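Local coordinates for putative cell wall hydrolase phosphatase-associated protein (Clostridioides difficile, PDB 7CFL) that probably cleaves peptide bonds of bacterial cell-wall peptidoglycan as a cysteine endopeptidase, this chain being the NlpC/P60 catalytic domain of an autolysin, at residues F39-Y47 with I57-S65; A21-Y29 with I107-T118. All coordinates share one frame; numbering follows the deposited sequence.

Contact 1 (F39-Y47 with I57-S65). With FLC (citrate anion), chain E.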
loop_
_atom_site.group_PDB
_atom_site.type_symbol
_atom_site.label_atom_id
_atom_site.label_comp_id
_atom_site.label_asym_id
_atom_site.label_seq_id
_atom_site.Cartn_x
_atom_site.Cartn_y
_atom_site.Cartn_z
ATOM N N PHE A 39 10.186 6.322 -4.040
ATOM C CA PHE A 39 8.870 5.707 -4.334
ATOM C C PHE A 39 7.732 6.702 -4.124
ATOM O O PHE A 39 7.813 7.531 -3.246
ATOM C CB PHE A 39 8.610 4.517 -3.408
ATOM C CG PHE A 39 9.654 3.429 -3.439
ATOM C CD1 PHE A 39 9.642 2.464 -4.424
ATOM C CD2 PHE A 39 10.680 3.390 -2.500
ATOM C CE1 PHE A 39 10.598 1.455 -4.439
ATOM C CE2 PHE A 39 11.651 2.397 -2.538
ATOM C CZ PHE A 39 11.621 1.442 -3.520
ATOM N N ASP A 40 6.631 6.502 -4.852
ATOM C CA ASP A 40 5.310 7.018 -4.433
ATOM C C ASP A 40 4.535 5.797 -3.917
ATOM O O ASP A 40 5.096 4.673 -3.904
ATOM C CB ASP A 40 4.649 7.865 -5.521
ATOM C CG ASP A 40 4.268 7.139 -6.799
ATOM O OD1 ASP A 40 4.100 5.893 -6.757
ATOM O OD2 ASP A 40 4.157 7.834 -7.850
ATOM N N CYS A 41 3.310 5.983 -3.451
ATOM C CA CYS A 41 2.652 4.920 -2.653
ATOM C C CYS A 41 2.364 3.709 -3.575
ATOM O O CYS A 41 2.728 2.612 -3.198
ATOM C CB CYS A 41 1.462 5.499 -1.904
ATOM S SG CYS A 41 0.072 5.910 -2.983
ATOM N N SER A 42 1.904 3.928 -4.788
ATOM C CA SER A 42 1.594 2.861 -5.768
ATOM C C SER A 42 2.879 2.360 -6.439
ATOM O O SER A 42 2.954 1.201 -6.802
ATOM C CB SER A 42 0.609 3.388 -6.778
ATOM O OG SER A 42 1.128 4.553 -7.398
ATOM N N GLY A 43 3.888 3.214 -6.600
ATOM C CA GLY A 43 5.173 2.744 -7.142
ATOM C C GLY A 43 5.851 1.778 -6.188
ATOM O O GLY A 43 6.498 0.817 -6.660
ATOM N N PHE A 44 5.669 2.003 -4.885
ATOM C CA PHE A 44 6.184 1.148 -3.802
ATOM C C PHE A 44 5.504 -0.204 -3.868
ATOM O O PHE A 44 6.162 -1.252 -3.882
ATOM C CB PHE A 44 5.912 1.786 -2.444
ATOM C CG PHE A 44 6.349 0.949 -1.272
ATOM C CD1 PHE A 44 7.690 0.706 -1.014
ATOM C CD2 PHE A 44 5.397 0.399 -0.426
ATOM C CE1 PHE A 44 8.072 -0.068 0.075
ATOM C CE2 PHE A 44 5.785 -0.373 0.656
ATOM C CZ PHE A 44 7.118 -0.594 0.916
ATOM N N THR A 45 4.178 -0.206 -3.858
ATOM C CA THR A 45 3.467 -1.509 -3.918
ATOM C C THR A 45 3.801 -2.250 -5.217
ATOM O O THR A 45 4.109 -3.446 -5.138
ATOM C CB THR A 45 1.968 -1.352 -3.687
ATOM O OG1 THR A 45 1.385 -0.486 -4.659
ATOM C CG2 THR A 45 1.687 -0.829 -2.305
ATOM N N GLN A 46 3.784 -1.578 -6.380
ATOM C CA GLN A 46 4.185 -2.241 -7.643
ATOM C C GLN A 46 5.578 -2.867 -7.488
ATOM O O GLN A 46 5.767 -4.008 -7.926
ATOM C CB GLN A 46 4.106 -1.298 -8.843
ATOM C CG GLN A 46 4.079 -2.037 -10.168
ATOM C CD GLN A 46 4.183 -1.092 -11.331
ATOM O OE1 GLN A 46 5.154 -0.320 -11.420
ATOM N NE2 GLN A 46 3.263 -1.201 -12.262
ATOM N N TYR A 47 6.579 -2.078 -7.077
ATOM C CA TYR A 47 7.982 -2.535 -7.012
ATOM C C TYR A 47 8.131 -3.729 -6.055
ATOM O O TYR A 47 8.777 -4.771 -6.392
ATOM C CB TYR A 47 8.851 -1.368 -6.564
ATOM C CG TYR A 47 10.316 -1.714 -6.450
ATOM C CD1 TYR A 47 11.152 -1.738 -7.564
ATOM C CD2 TYR A 47 10.881 -1.970 -5.213
ATOM C CE1 TYR A 47 12.500 -2.036 -7.437
ATOM C CE2 TYR A 47 12.217 -2.267 -5.066
ATOM C CZ TYR A 47 13.038 -2.282 -6.181
ATOM O OH TYR A 47 14.359 -2.553 -6.013
ATOM N N ILE A 57 1.235 -5.852 -10.656
ATOM C CA ILE A 57 0.006 -5.052 -10.368
ATOM C C ILE A 57 0.073 -3.752 -11.164
ATOM O O ILE A 57 1.186 -3.315 -11.579
ATOM C CB ILE A 57 -0.178 -4.818 -8.856
ATOM C CG1 ILE A 57 0.762 -3.743 -8.317
ATOM C CG2 ILE A 57 -0.073 -6.143 -8.093
ATOM C CD1 ILE A 57 0.752 -3.561 -6.818
ATOM N N PRO A 58 -1.087 -3.088 -11.355
ATOM C CA PRO A 58 -1.144 -1.781 -12.014
ATOM C C PRO A 58 -0.261 -0.715 -11.363
ATOM O O PRO A 58 0.113 -0.826 -10.214
ATOM C CB PRO A 58 -2.614 -1.350 -11.883
ATOM C CG PRO A 58 -3.368 -2.670 -11.819
ATOM C CD PRO A 58 -2.443 -3.594 -11.055
ATOM N N ARG A 59 0.088 0.294 -12.166
ATOM C CA ARG A 59 0.978 1.392 -11.722
ATOM C C ARG A 59 0.317 2.290 -10.683
ATOM O O ARG A 59 1.017 2.553 -9.698
ATOM C CB ARG A 59 1.456 2.223 -12.909
ATOM C CG ARG A 59 2.325 3.416 -12.521
ATOM C CD ARG A 59 3.555 3.001 -11.737
ATOM N NE ARG A 59 4.392 4.104 -11.291
ATOM C CZ ARG A 59 4.213 4.830 -10.181
ATOM N NH1 ARG A 59 3.188 4.604 -9.358
ATOM N NH2 ARG A 59 5.093 5.778 -9.891
ATOM N N VAL A 60 -0.936 2.744 -10.875
ATOM C CA VAL A 60 -1.501 3.817 -9.995
ATOM C C VAL A 60 -2.495 3.197 -9.008
ATOM O O VAL A 60 -3.092 2.141 -9.320
ATOM C CB VAL A 60 -2.109 5.007 -10.765
ATOM C CG1 VAL A 60 -1.082 5.654 -11.685
ATOM C CG2 VAL A 60 -3.350 4.621 -11.532
ATOM N N SER A 61 -2.691 3.886 -7.894
ATOM C CA SER A 61 -3.492 3.374 -6.749
ATOM C C SER A 61 -4.925 3.039 -7.189
ATOM O O SER A 61 -5.370 1.926 -6.829
ATOM C CB SER A 61 -3.448 4.315 -5.568
ATOM O OG SER A 61 -4.028 5.574 -5.860
ATOM N N ARG A 62 -5.590 3.907 -7.969
ATOM C CA ARG A 62 -7.007 3.723 -8.383
ATOM C C ARG A 62 -7.165 2.466 -9.243
ATOM O O ARG A 62 -8.239 1.826 -9.159
ATOM C CB ARG A 62 -7.608 4.978 -9.031
ATOM C CG ARG A 62 -6.916 5.480 -10.286
ATOM C CD ARG A 62 -7.177 6.966 -10.528
ATOM N NE ARG A 62 -6.303 7.490 -11.576
ATOM C CZ ARG A 62 -5.154 8.160 -11.402
ATOM N NH1 ARG A 62 -4.684 8.446 -10.197
ATOM N NH2 ARG A 62 -4.466 8.548 -12.462
ATOM N N ASP A 63 -6.150 2.082 -10.001
ATOM C CA ASP A 63 -6.150 0.880 -10.871
ATOM C C ASP A 63 -5.778 -0.348 -10.022
ATOM O O ASP A 63 -6.421 -1.402 -10.178
ATOM C CB ASP A 63 -5.195 1.109 -12.058
ATOM C CG ASP A 63 -5.683 2.195 -13.016
ATOM O OD1 ASP A 63 -6.869 2.469 -13.003
ATOM O OD2 ASP A 63 -4.853 2.810 -13.758
ATOM N N GLN A 64 -4.824 -0.232 -9.099
ATOM C CA GLN A 64 -4.480 -1.344 -8.177
ATOM C C GLN A 64 -5.751 -1.704 -7.391
ATOM O O GLN A 64 -5.981 -2.896 -7.213
ATOM C CB GLN A 64 -3.333 -0.990 -7.244
ATOM C CG GLN A 64 -2.011 -0.721 -7.960
ATOM C CD GLN A 64 -0.937 -0.557 -6.917
ATOM O OE1 GLN A 64 -1.147 -0.669 -5.713
ATOM N NE2 GLN A 64 0.244 -0.177 -7.363
ATOM N N SER A 65 -6.569 -0.711 -7.054
ATOM C CA SER A 65 -7.852 -0.890 -6.300
ATOM C C SER A 65 -8.862 -1.731 -7.075
ATOM O O SER A 65 -9.897 -2.133 -6.436
ATOM C CB SER A 65 -8.443 0.466 -5.913
ATOM O OG SER A 65 -9.557 0.318 -5.036
HETATM C CAC FLC E . 0.998 7.967 -8.899
HETATM C CA FLC E . 0.977 8.022 -7.373
HETATM C CB FLC E . -0.388 8.347 -6.741
HETATM C CBC FLC E . -1.482 7.338 -7.194
HETATM C CG FLC E . -0.342 8.232 -5.216
HETATM C CGC FLC E . 0.627 9.108 -4.466
HETATM O OA1 FLC E . -0.103 7.998 -9.509
HETATM O OA2 FLC E . 2.123 7.888 -9.491
HETATM O OB1 FLC E . -2.635 7.802 -7.345
HETATM O OB2 FLC E . -1.169 6.127 -7.333
HETATM O OG1 FLC E . 0.223 10.248 -4.151
HETATM O OG2 FLC E . 1.744 8.614 -4.135
HETATM O OHB FLC E . -0.787 9.639 -7.136
HETATM O O HOH W 1 4.080 -5.412 -9.624
#
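Arg-59 grips the carboxylate of Asp-40 end-on at the start of helix 41-53, which in the papain-like NlpC/P60 fold carries near its N terminus the cysteine expected to act as nucleophile, here Cys-41. The salt bridge is two-pronged: NH1 of Arg-59 meets the syn lone pair of Asp-40 OD1 at 3.0 Å, while NH2 takes OD2. The two flat groups are not coplanar, their planes standing 58° apart. Gly-43 CA packs over one face of the guanidinium, and Ser-42 OG lies at its edge, 2.8 Å from Arg-59 NH1. A bound citrate, probably from the crystallisation liquor, joins the segments, since its OB2 accepts from both Ser-42 OG and Ser-61 N.

What positions this first shell is partly the helix itself. Asp-40 is its N-cap, and a chi1 of 65° folds the carboxylate back so that OD1 also accepts from Gly-43 N at 2.7 Å. Outside the segments, Glu-34 forms a salt bridge with Arg-59 NE. Behind Ser-42, Gln-64 NE2 donates to Ser-42 O at 3.1 Å, arriving on the opposite face of that carbonyl from the helical donor Gln-46 N, and donates to Pro-58 O as well. Thr-45 OG1 lies 2.7 Å from Gln-64 OE1. Ile-57 CD1 rests against the backbone between Thr-45 and Gln-46. The far end is pinned by a nearly straight bond (168°) from Gln-46 NE2 to Ile-57 O, 3.0 Å long and lying in both the amide and the carbonyl plane.

Contact 2 (A21-Y29 with I107-T118)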
loop_
_atom_site.group_PDB
_atom_site.type_symbol
_atom_site.label_atom_id
_atom_site.label_comp_id
_atom_site.label_asym_id
_atom_site.label_seq_id
_atom_site.Cartn_x
_atom_site.Cartn_y
_atom_site.Cartn_z
ATOM N N ALA A 21 9.622 -5.706 1.636
ATOM C CA ALA A 21 9.079 -4.344 1.851
ATOM C C ALA A 21 9.781 -3.697 3.040
ATOM O O ALA A 21 10.121 -2.501 2.942
ATOM C CB ALA A 21 7.583 -4.395 2.065
ATOM N N LYS A 22 10.047 -4.457 4.106
ATOM C CA LYS A 22 10.679 -3.885 5.329
ATOM C C LYS A 22 12.129 -3.438 5.046
ATOM O O LYS A 22 12.570 -2.486 5.728
ATOM C CB LYS A 22 10.571 -4.852 6.504
ATOM C CG LYS A 22 9.157 -4.974 7.048
ATOM C CD LYS A 22 9.125 -5.555 8.436
ATOM C CE LYS A 22 7.712 -5.865 8.865
ATOM N NZ LYS A 22 7.664 -6.707 10.076
ATOM N N THR A 23 12.829 -4.054 4.080
ATOM C CA THR A 23 14.224 -3.659 3.710
ATOM C C THR A 23 14.212 -2.233 3.151
ATOM O O THR A 23 15.292 -1.597 3.149
ATOM C CB THR A 23 14.931 -4.562 2.686
ATOM O OG1 THR A 23 14.356 -4.492 1.380
ATOM C CG2 THR A 23 15.038 -6.007 3.113
ATOM N N LEU A 24 13.069 -1.749 2.664
ATOM C CA LEU A 24 12.950 -0.414 2.031
ATOM C C LEU A 24 12.495 0.648 3.038
ATOM O O LEU A 24 12.251 1.797 2.591
ATOM C CB LEU A 24 12.006 -0.507 0.834
ATOM C CG LEU A 24 12.347 -1.545 -0.235
ATOM C CD1 LEU A 24 11.236 -1.637 -1.255
ATOM C CD2 LEU A 24 13.653 -1.212 -0.942
ATOM N N LEU A 25 12.259 0.290 4.317
ATOM C CA LEU A 25 11.900 1.268 5.383
ATOM C C LEU A 25 12.890 2.430 5.340
ATOM O O LEU A 25 14.102 2.165 5.226
ATOM C CB LEU A 25 11.892 0.621 6.776
ATOM C CG LEU A 25 10.618 -0.170 7.098
ATOM C CD1 LEU A 25 10.835 -1.122 8.257
ATOM C CD2 LEU A 25 9.462 0.766 7.400
ATOM N N GLY A 26 12.361 3.655 5.383
ATOM C CA GLY A 26 13.160 4.885 5.474
ATOM C C GLY A 26 13.482 5.447 4.105
ATOM O O GLY A 26 14.090 6.553 4.073
ATOM N N LYS A 27 13.155 4.733 3.013
ATOM C CA LYS A 27 13.511 5.194 1.639
ATOM C C LYS A 27 12.577 6.344 1.292
ATOM O O LYS A 27 11.409 6.321 1.662
ATOM C CB LYS A 27 13.467 4.050 0.629
ATOM C CG LYS A 27 14.533 2.979 0.874
ATOM C CD LYS A 27 14.997 2.270 -0.352
ATOM C CE LYS A 27 16.362 2.732 -0.794
ATOM N NZ LYS A 27 17.421 2.180 0.077
ATOM N N PRO A 28 13.058 7.416 0.630
ATOM C CA PRO A 28 12.269 8.644 0.493
ATOM C C PRO A 28 11.063 8.553 -0.452
ATOM O O PRO A 28 11.117 7.803 -1.430
ATOM C CB PRO A 28 13.294 9.651 -0.067
ATOM C CG PRO A 28 14.234 8.772 -0.839
ATOM C CD PRO A 28 14.400 7.553 0.035
ATOM N N TYR A 29 10.025 9.341 -0.157
ATOM C CA TYR A 29 8.846 9.568 -1.034
ATOM C C TYR A 29 9.233 10.585 -2.114
ATOM O O TYR A 29 9.710 11.698 -1.777
ATOM C CB TYR A 29 7.622 10.097 -0.279
ATOM C CG TYR A 29 6.400 10.258 -1.151
ATOM C CD1 TYR A 29 6.215 11.386 -1.931
ATOM C CD2 TYR A 29 5.417 9.277 -1.208
ATOM C CE1 TYR A 29 5.123 11.521 -2.770
ATOM C CE2 TYR A 29 4.304 9.403 -2.030
ATOM C CZ TYR A 29 4.139 10.543 -2.797
ATOM O OH TYR A 29 3.046 10.690 -3.597
ATOM N N ILE A 107 2.563 -1.294 5.659
ATOM C CA ILE A 107 3.793 -0.603 5.183
ATOM C C ILE A 107 3.429 0.175 3.915
ATOM O O ILE A 107 2.748 -0.360 3.053
ATOM C CB ILE A 107 4.967 -1.571 5.012
ATOM C CG1 ILE A 107 6.285 -0.826 4.661
ATOM C CG2 ILE A 107 4.661 -2.621 3.963
ATOM C CD1 ILE A 107 7.502 -1.658 4.966
ATOM N N HIS A 108 3.988 1.386 3.750
ATOM C CA HIS A 108 3.603 2.251 2.611
ATOM C C HIS A 108 4.636 3.348 2.429
ATOM O O HIS A 108 5.370 3.659 3.377
ATOM C CB HIS A 108 2.184 2.836 2.757
ATOM C CG HIS A 108 1.966 3.695 3.952
ATOM N ND1 HIS A 108 1.251 4.881 3.894
ATOM C CD2 HIS A 108 2.411 3.595 5.220
ATOM C CE1 HIS A 108 1.224 5.434 5.086
ATOM N NE2 HIS A 108 1.925 4.669 5.913
ATOM N N ALA A 109 4.544 3.986 1.286
ATOM C CA ALA A 109 5.379 5.162 0.975
ATOM C C ALA A 109 4.514 6.379 1.353
ATOM O O ALA A 109 3.602 6.740 0.574
ATOM C CB ALA A 109 5.702 5.107 -0.463
ATOM N N SER A 110 4.703 6.941 2.541
ATOM C CA SER A 110 3.788 7.966 3.092
ATOM C C SER A 110 4.190 9.328 2.534
ATOM O O SER A 110 5.328 9.750 2.789
ATOM C CB SER A 110 3.784 7.975 4.584
ATOM O OG SER A 110 3.214 9.184 5.040
ATOM N N SER A 111 3.259 10.037 1.899
ATOM C CA SER A 111 3.421 11.473 1.557
ATOM C C SER A 111 2.912 12.372 2.699
ATOM O O SER A 111 2.769 13.586 2.463
ATOM C CB SER A 111 2.752 11.769 0.259
ATOM O OG SER A 111 1.351 11.786 0.428
ATOM N N GLY A 112 2.661 11.818 3.896
ATOM C CA GLY A 112 2.477 12.582 5.146
ATOM C C GLY A 112 3.779 13.231 5.591
ATOM O O GLY A 112 4.710 13.347 4.745
ATOM N N SER A 113 3.871 13.613 6.871
ATOM C CA SER A 113 5.020 14.358 7.456
ATOM C C SER A 113 6.339 13.599 7.241
ATOM O O SER A 113 7.367 14.284 7.069
ATOM C CB SER A 113 4.798 14.667 8.920
ATOM O OG SER A 113 4.563 13.480 9.662
ATOM N N SER A 114 6.322 12.255 7.225
ATOM C CA SER A 114 7.563 11.425 7.239
ATOM C C SER A 114 8.204 11.319 5.845
ATOM O O SER A 114 9.447 11.105 5.787
ATOM C CB SER A 114 7.324 10.072 7.853
ATOM O OG SER A 114 7.129 10.216 9.249
ATOM N N LYS A 115 7.420 11.465 4.773
ATOM C CA LYS A 115 7.912 11.492 3.367
ATOM C C LYS A 115 8.906 10.349 3.138
ATOM O O LYS A 115 9.991 10.564 2.553
ATOM C CB LYS A 115 8.522 12.869 3.069
ATOM C CG LYS A 115 7.493 13.968 2.882
ATOM C CD LYS A 115 6.479 13.612 1.813
ATOM C CE LYS A 115 5.854 14.800 1.125
ATOM N NZ LYS A 115 5.934 14.643 -0.346
ATOM N N LYS A 116 8.573 9.160 3.605
ATOM C CA LYS A 116 9.445 7.973 3.471
ATOM C C LYS A 116 8.583 6.723 3.641
ATOM O O LYS A 116 7.505 6.831 4.236
ATOM C CB LYS A 116 10.566 8.007 4.516
ATOM C CG LYS A 116 10.094 7.966 5.966
ATOM C CD LYS A 116 11.176 8.143 7.030
ATOM C CE LYS A 116 12.188 9.222 6.717
ATOM N NZ LYS A 116 12.989 9.576 7.911
ATOM N N VAL A 117 9.093 5.590 3.185
ATOM C CA VAL A 117 8.507 4.249 3.469
ATOM C C VAL A 117 8.491 4.079 4.989
ATOM O O VAL A 117 9.572 4.189 5.669
ATOM C CB VAL A 117 9.282 3.118 2.781
ATOM C CG1 VAL A 117 8.728 1.757 3.150
ATOM C CG2 VAL A 117 9.322 3.289 1.275
ATOM N N THR A 118 7.311 3.795 5.525
ATOM C CA THR A 118 7.092 3.776 6.982
ATOM C C THR A 118 5.945 2.807 7.239
ATOM O O THR A 118 5.349 2.285 6.267
ATOM C CB THR A 118 6.771 5.163 7.560
ATOM O OG1 THR A 118 6.837 5.072 8.982
ATOM C CG2 THR A 118 5.409 5.701 7.175
#
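Val-117 is the bump and the turning chain at Leu-24 to Lys-27 the hollow. Its CB comes to 3.3 Å from Leu-24 O, and both methyls also lie against that oxygen. With CG1 anti to the backbone N (chi1 176°), this methyl is directed to Leu-25 CA, while CG2 faces Lys-27. The loop curls round the valine through two overlapping turns, type I from Lys-22 to Leu-25 and type II from Leu-24 to Lys-27; the second places Gly-26 at positive phi. Backbone bonds close the grip: Gly-26 N donates to Val-117 O at 2.9 Å, and Val-117 N to Lys-27 O.

Beside this knob, Ile-107 reaches the last turn of helix 13-22. Its CD1 lies 3.4 Å from Ala-21 O, and CG2 touches the alanine methyl; Leu-25 CD2 closes over CD1 from the solvent side. Phe-44 of helix 41-53 packs against Ile-107, Ala-109 and Val-117 alike.

A second fit forms at the other end, past the single bridge of Pro-28 with Lys-116. Tyr-29 N donates to Lys-115 O at 3.0 Å, and a chi1 of -177° carries the ring into the bend of 109-115. Ser-111 CB sits over the ring centre, a CH-pi contact 3.6 Å from the Tyr-29 centroid. Ala-109 O meets the ring edge, 3.6 Å from Tyr-29 CD2, and Lys-115 NZ approaches CD1 obliquely. The segment 21-29 thus runs along the hairpin 105-110/118-121, pairing with its returning arm at Lys-115 to Val-117, at the margin of the antiparallel sheet of an NlpC/P60 domain, with the Tyr-29 hydroxyl at the citrate-occupied pocket.

The centres of contacts 1 and 2 lie about 14 Å apart, yet they meet directly around the start of helix 41-53. Phe-39 N is 3.1 Å from Pro-28 O, a probable hydrogen bond, and Asp-40 CA packs 3.5 Å from Tyr-29 CE2. Cys-41 CB likewise lies 3.5 Å from Ala-109 O, so the helix start of contact 1 abuts the strand of contact 2. Both contacts hold the same citrate oxygen: OG2 accepts from Cys-41 N and is hydrogen-bonded to Tyr-29 OH. Cys-41 also touches His-96, whose NE2 is hydrogen-bonded to His-108 ND1, an arrangement consistent with a Cys-His-His site, as in the family, drawn from both contacts, with Cys-41 in the first, His-108 in the second and His-96 joining them.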